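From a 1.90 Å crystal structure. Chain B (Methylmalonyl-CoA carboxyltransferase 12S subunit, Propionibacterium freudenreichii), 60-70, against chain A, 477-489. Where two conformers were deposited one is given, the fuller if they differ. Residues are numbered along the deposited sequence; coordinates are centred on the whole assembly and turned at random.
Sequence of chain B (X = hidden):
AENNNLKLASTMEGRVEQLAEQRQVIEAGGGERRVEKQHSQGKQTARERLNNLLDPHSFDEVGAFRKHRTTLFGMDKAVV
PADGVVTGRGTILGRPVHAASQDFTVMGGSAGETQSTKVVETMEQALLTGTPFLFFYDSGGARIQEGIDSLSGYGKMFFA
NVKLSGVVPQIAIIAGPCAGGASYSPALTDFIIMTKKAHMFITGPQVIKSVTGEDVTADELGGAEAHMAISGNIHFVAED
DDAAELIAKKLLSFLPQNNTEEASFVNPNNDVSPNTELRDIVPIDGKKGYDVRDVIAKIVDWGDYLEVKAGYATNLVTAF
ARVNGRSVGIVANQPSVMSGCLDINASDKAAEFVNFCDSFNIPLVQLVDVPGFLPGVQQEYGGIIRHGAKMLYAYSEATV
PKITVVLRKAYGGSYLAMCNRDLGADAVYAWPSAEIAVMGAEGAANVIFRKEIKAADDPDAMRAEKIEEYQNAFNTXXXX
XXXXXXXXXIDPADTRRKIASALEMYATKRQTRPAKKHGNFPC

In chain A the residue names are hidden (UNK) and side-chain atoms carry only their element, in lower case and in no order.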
# COMPACT_ATOMS: atom_id res chain seq x y z
N ASP B 60 31.63 -17.62 -8.76
CA ASP B 60 30.82 -18.38 -9.72
C ASP B 60 30.67 -17.42 -10.90
O ASP B 60 29.89 -16.47 -10.85
CB ASP B 60 29.46 -18.70 -9.08
CG ASP B 60 28.58 -19.56 -9.96
OD1 ASP B 60 29.01 -19.97 -11.05
OD2 ASP B 60 27.42 -19.82 -9.54
N GLU B 61 31.45 -17.68 -11.95
CA GLU B 61 31.47 -16.80 -13.12
C GLU B 61 30.38 -16.94 -14.17
O GLU B 61 29.99 -18.04 -14.55
CB GLU B 61 32.84 -16.92 -13.81
CG GLU B 61 33.01 -15.96 -14.99
CD GLU B 61 34.39 -16.03 -15.64
OE1 GLU B 61 34.68 -15.15 -16.48
OE2 GLU B 61 35.17 -16.95 -15.31
N VAL B 62 29.89 -15.79 -14.63
CA VAL B 62 28.86 -15.74 -15.66
C VAL B 62 29.47 -15.06 -16.90
O VAL B 62 30.10 -14.01 -16.78
CB VAL B 62 27.61 -14.90 -15.21
CG1 VAL B 62 26.58 -14.82 -16.36
CG2 VAL B 62 26.98 -15.54 -13.96
N GLY B 63 29.30 -15.69 -18.06
CA GLY B 63 29.80 -15.10 -19.29
C GLY B 63 31.28 -15.19 -19.62
O GLY B 63 31.79 -14.34 -20.35
N ALA B 64 31.98 -16.19 -19.09
CA ALA B 64 33.41 -16.32 -19.41
C ALA B 64 33.53 -16.46 -20.92
O ALA B 64 34.46 -15.91 -21.54
CB ALA B 64 33.99 -17.56 -18.73
N PHE B 65 32.58 -17.19 -21.51
CA PHE B 65 32.57 -17.44 -22.95
C PHE B 65 31.74 -16.45 -23.76
O PHE B 65 31.54 -16.67 -24.96
CB PHE B 65 32.07 -18.87 -23.23
CG PHE B 65 33.03 -19.95 -22.83
CD1 PHE B 65 32.90 -20.62 -21.62
CD2 PHE B 65 34.07 -20.34 -23.68
CE1 PHE B 65 33.77 -21.65 -21.26
CE2 PHE B 65 34.94 -21.37 -23.33
CZ PHE B 65 34.79 -22.02 -22.12
N ARG B 66 31.26 -15.38 -23.13
CA ARG B 66 30.46 -14.37 -23.82
C ARG B 66 31.39 -13.65 -24.80
O ARG B 66 32.55 -13.39 -24.47
CB ARG B 66 29.90 -13.36 -22.80
CG ARG B 66 28.95 -12.32 -23.36
CD ARG B 66 27.55 -12.87 -23.48
NE ARG B 66 26.59 -11.84 -23.88
CZ ARG B 66 25.80 -11.16 -23.05
NH1 ARG B 66 25.85 -11.39 -21.74
NH2 ARG B 66 24.96 -10.26 -23.53
N LYS B 67 30.89 -13.33 -25.99
CA LYS B 67 31.69 -12.65 -27.00
C LYS B 67 31.02 -11.43 -27.61
O LYS B 67 29.80 -11.38 -27.73
CB LYS B 67 32.03 -13.62 -28.15
CG LYS B 67 32.86 -14.82 -27.74
CD LYS B 67 33.12 -15.71 -28.96
CE LYS B 67 33.88 -16.96 -28.56
NZ LYS B 67 34.10 -17.84 -29.73
N HIS B 68 31.83 -10.44 -28.00
CA HIS B 68 31.33 -9.23 -28.63
C HIS B 68 30.68 -9.65 -29.94
O HIS B 68 31.02 -10.69 -30.50
CB HIS B 68 32.49 -8.27 -28.95
CG HIS B 68 33.48 -8.83 -29.93
ND1 HIS B 68 34.40 -9.80 -29.59
CD2 HIS B 68 33.68 -8.57 -31.24
CE1 HIS B 68 35.12 -10.11 -30.64
NE2 HIS B 68 34.71 -9.38 -31.66
N ARG B 69 29.76 -8.83 -30.44
CA ARG B 69 29.07 -9.12 -31.69
C ARG B 69 29.40 -8.06 -32.73
O ARG B 69 28.91 -8.10 -33.86
CB ARG B 69 27.55 -9.16 -31.44
CG ARG B 69 27.12 -10.32 -30.55
CD ARG B 69 25.62 -10.36 -30.37
NE ARG B 69 24.92 -10.32 -31.65
CZ ARG B 69 23.60 -10.34 -31.78
NH1 ARG B 69 22.84 -10.40 -30.69
NH2 ARG B 69 23.03 -10.29 -32.98
N THR B 70 30.24 -7.11 -32.33
CA THR B 70 30.67 -6.04 -33.21
C THR B 70 31.60 -6.62 -34.28
O THR B 70 32.31 -7.60 -34.04
CB THR B 70 31.38 -4.95 -32.40
OG1 THR B 70 32.33 -5.56 -31.52
CG2 THR B 70 30.35 -4.13 -31.59
N UNK A 477 27.21 -25.31 -28.03
CA UNK A 477 27.07 -24.66 -26.72
C UNK A 477 27.88 -23.37 -26.64
O UNK A 477 27.54 -22.45 -25.90
c UNK A 477 27.39 -27.00 -26.48
c UNK A 477 27.74 -26.66 -27.90
c UNK A 477 27.61 -25.71 -25.76
N UNK A 478 28.97 -23.30 -27.41
CA UNK A 478 29.83 -22.13 -27.37
C UNK A 478 29.23 -20.90 -28.03
O UNK A 478 29.59 -19.78 -27.68
o UNK A 478 33.69 -26.56 -24.96
c UNK A 478 32.67 -23.24 -26.10
c UNK A 478 31.75 -24.89 -27.57
c UNK A 478 31.90 -23.55 -27.22
c UNK A 478 33.11 -25.57 -25.72
c UNK A 478 31.19 -22.46 -27.98
c UNK A 478 33.27 -24.24 -25.34
c UNK A 478 32.35 -25.90 -26.83
N UNK A 479 28.33 -21.11 -28.97
CA UNK A 479 27.70 -19.97 -29.62
C UNK A 479 26.60 -19.49 -28.68
O UNK A 479 26.34 -18.28 -28.57
c UNK A 479 28.14 -20.85 -31.95
c UNK A 479 27.07 -20.32 -30.99
c UNK A 479 26.42 -19.07 -31.58
N UNK A 480 25.93 -20.43 -28.02
CA UNK A 480 24.88 -20.04 -27.08
C UNK A 480 25.54 -19.17 -26.00
O UNK A 480 25.02 -18.11 -25.62
c UNK A 480 24.25 -21.28 -26.47
N UNK A 481 26.69 -19.62 -25.52
CA UNK A 481 27.44 -18.91 -24.50
C UNK A 481 27.96 -17.57 -25.03
O UNK A 481 27.96 -16.55 -24.33
c UNK A 481 28.60 -19.78 -24.01
N UNK A 482 28.40 -17.59 -26.29
CA UNK A 482 28.90 -16.38 -26.93
C UNK A 482 27.85 -15.27 -26.91
O UNK A 482 28.17 -14.10 -26.70
c UNK A 482 29.29 -16.70 -28.40
N UNK A 483 26.60 -15.65 -27.15
CA UNK A 483 25.50 -14.69 -27.20
C UNK A 483 24.89 -14.38 -25.83
O UNK A 483 24.02 -13.52 -25.70
n UNK A 483 25.19 -13.79 -31.57
c UNK A 483 24.41 -15.18 -28.15
c UNK A 483 24.84 -15.26 -29.61
c UNK A 483 25.30 -13.90 -30.12
c UNK A 483 26.03 -14.35 -32.44
n UNK A 483 27.06 -15.07 -32.01
n UNK A 483 25.83 -14.21 -33.74
N UNK A 484 25.36 -15.08 -24.81
CA UNK A 484 24.84 -14.84 -23.48
C UNK A 484 23.55 -15.59 -23.20
O UNK A 484 22.91 -15.36 -22.18
N UNK A 485 23.17 -16.48 -24.10
CA UNK A 485 21.96 -17.27 -23.92
C UNK A 485 22.12 -18.31 -22.81
O UNK A 485 21.14 -18.90 -22.35
n UNK A 485 20.49 -16.61 -28.51
c UNK A 485 20.93 -16.79 -26.15
c UNK A 485 21.52 -17.88 -25.25
o UNK A 485 19.66 -18.37 -27.40
c UNK A 485 20.31 -17.33 -27.41
N UNK A 486 23.35 -18.56 -22.40
CA UNK A 486 23.61 -19.47 -21.29
C UNK A 486 24.71 -18.78 -20.51
O UNK A 486 25.52 -18.06 -21.09
c UNK A 486 25.40 -20.90 -22.42
c UNK A 486 22.98 -21.53 -22.59
c UNK A 486 24.05 -20.91 -21.72
N UNK A 487 24.70 -18.96 -19.20
CA UNK A 487 25.70 -18.35 -18.32
C UNK A 487 27.08 -18.98 -18.50
O UNK A 487 28.11 -18.34 -18.26
c UNK A 487 24.02 -17.86 -16.45
o UNK A 487 23.81 -17.72 -15.24
c UNK A 487 25.32 -18.56 -16.86
o UNK A 487 23.21 -17.49 -17.32
N UNK A 488 27.08 -20.24 -18.90
CA UNK A 488 28.34 -20.97 -19.00
C UNK A 488 28.08 -22.32 -19.66
O UNK A 488 26.93 -22.76 -19.77
c UNK A 488 30.29 -21.63 -17.50
o UNK A 488 30.70 -22.08 -16.41
c UNK A 488 28.84 -21.21 -17.58
o UNK A 488 31.03 -21.52 -18.50
N UNK A 489 29.15 -22.94 -20.12
CA UNK A 489 29.08 -24.27 -20.70
C UNK A 489 29.71 -25.05 -19.56
O UNK A 489 30.77 -24.66 -19.04
c UNK A 489 29.45 -23.40 -23.00
c UNK A 489 29.79 -25.84 -22.50
c UNK A 489 29.92 -24.41 -21.96
O HOH W 1 31.98 -18.68 -26.75
O HOH W 2 31.18 -18.40 -17.15
O HOH W 3 30.17 -18.20 -20.52

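Position 477 of chain A carries three carbons that close a ring onto its own backbone N, which makes it Pro477(A); it lies in the helix, out of reach of chain B. At 478 one carbon leads to a six-carbon ring bearing an oxygen, and the edge of that ring meets the face of Phe65(B): Tyr478(A). The centroids are 5.5 Å apart, the planes at 73°, and CE2 of Tyr478(A) is 3.9 Å from CE2 of Phe65(B). Position 479 has three carbons, one carrying the other two, and points away from chain B; it is Val479(A). A lone carbon at 480, out of reach, marks Ala480(A). The single carbon at 481 packs 3.7 Å from CB of Phe65(B), its partner atom being CB of Ala481(A). At 482 one carbon again stands alone, 4.0 Å from CD of Lys67(B), and the residue is Ala482(A). The backbones come close here, with CA of Ala482(A) 4.0 Å from CA of Arg66(B).

Position 483 has three carbons, a nitrogen, then a carbon with two more nitrogens, a guanidinium that meets the one of Arg69(B): Arg483(A). Its NE is 3.5 Å from NE of Arg69(B), over one face of that guanidinium; both are donors of like charge, so this is proximity without a hydrogen bond, and both side chains find partners elsewhere in the structure. No side-chain atom exists at 484, whose CA sits over one face of the Arg66(B) guanidinium, hence Gly484(A). Its positive phi completes a Schellman motif, and a CB would fall 2.5 Å from CZ of Arg66(B).

At 485 three carbons end in one oxygen and one nitrogen, and the side chain points away. The elements alone fit an amide, Gln485(A). Position 486, again three carbons branched at the first and also turned away, is Val486(A). Two carbons, the second with two oxygens, appear at 487, packed against Val62(B): Asp487(A), with CB 4.0 Å from CG1 of Val62(B). The same atoms at 488 bring an oxygen to the ring edge of Phe65(B), giving Asp488(A), whose OD2 is 3.7 Å from CD1 of Phe65(B). Position 489, a branched three-carbon side chain directed toward chain B, is Val489(A).

The contact is anchored by backbone. N of Gly63(B) donates to O of Asp487(A) at 2.9 Å, and N of Lys67(B) to O of Ala482(A) at 2.9 Å, both nearly linear. Between them the type I turn from Gly63(B) to Arg66(B) presents Phe65(B) to the helix, reinforced by reciprocal CA-H...O contacts: CA of Arg66(B) to O of Ala481(A), 3.4 Å, and CA of Ala482(A) to O of Phe65(B), 3.3 Å. Three waters also bridge the backbones: one joins O of Tyr478(A) to O of Phe65(B), and two donate to O of Asp487(A).

Chain A 477-489: PYVAAARGQVDDV
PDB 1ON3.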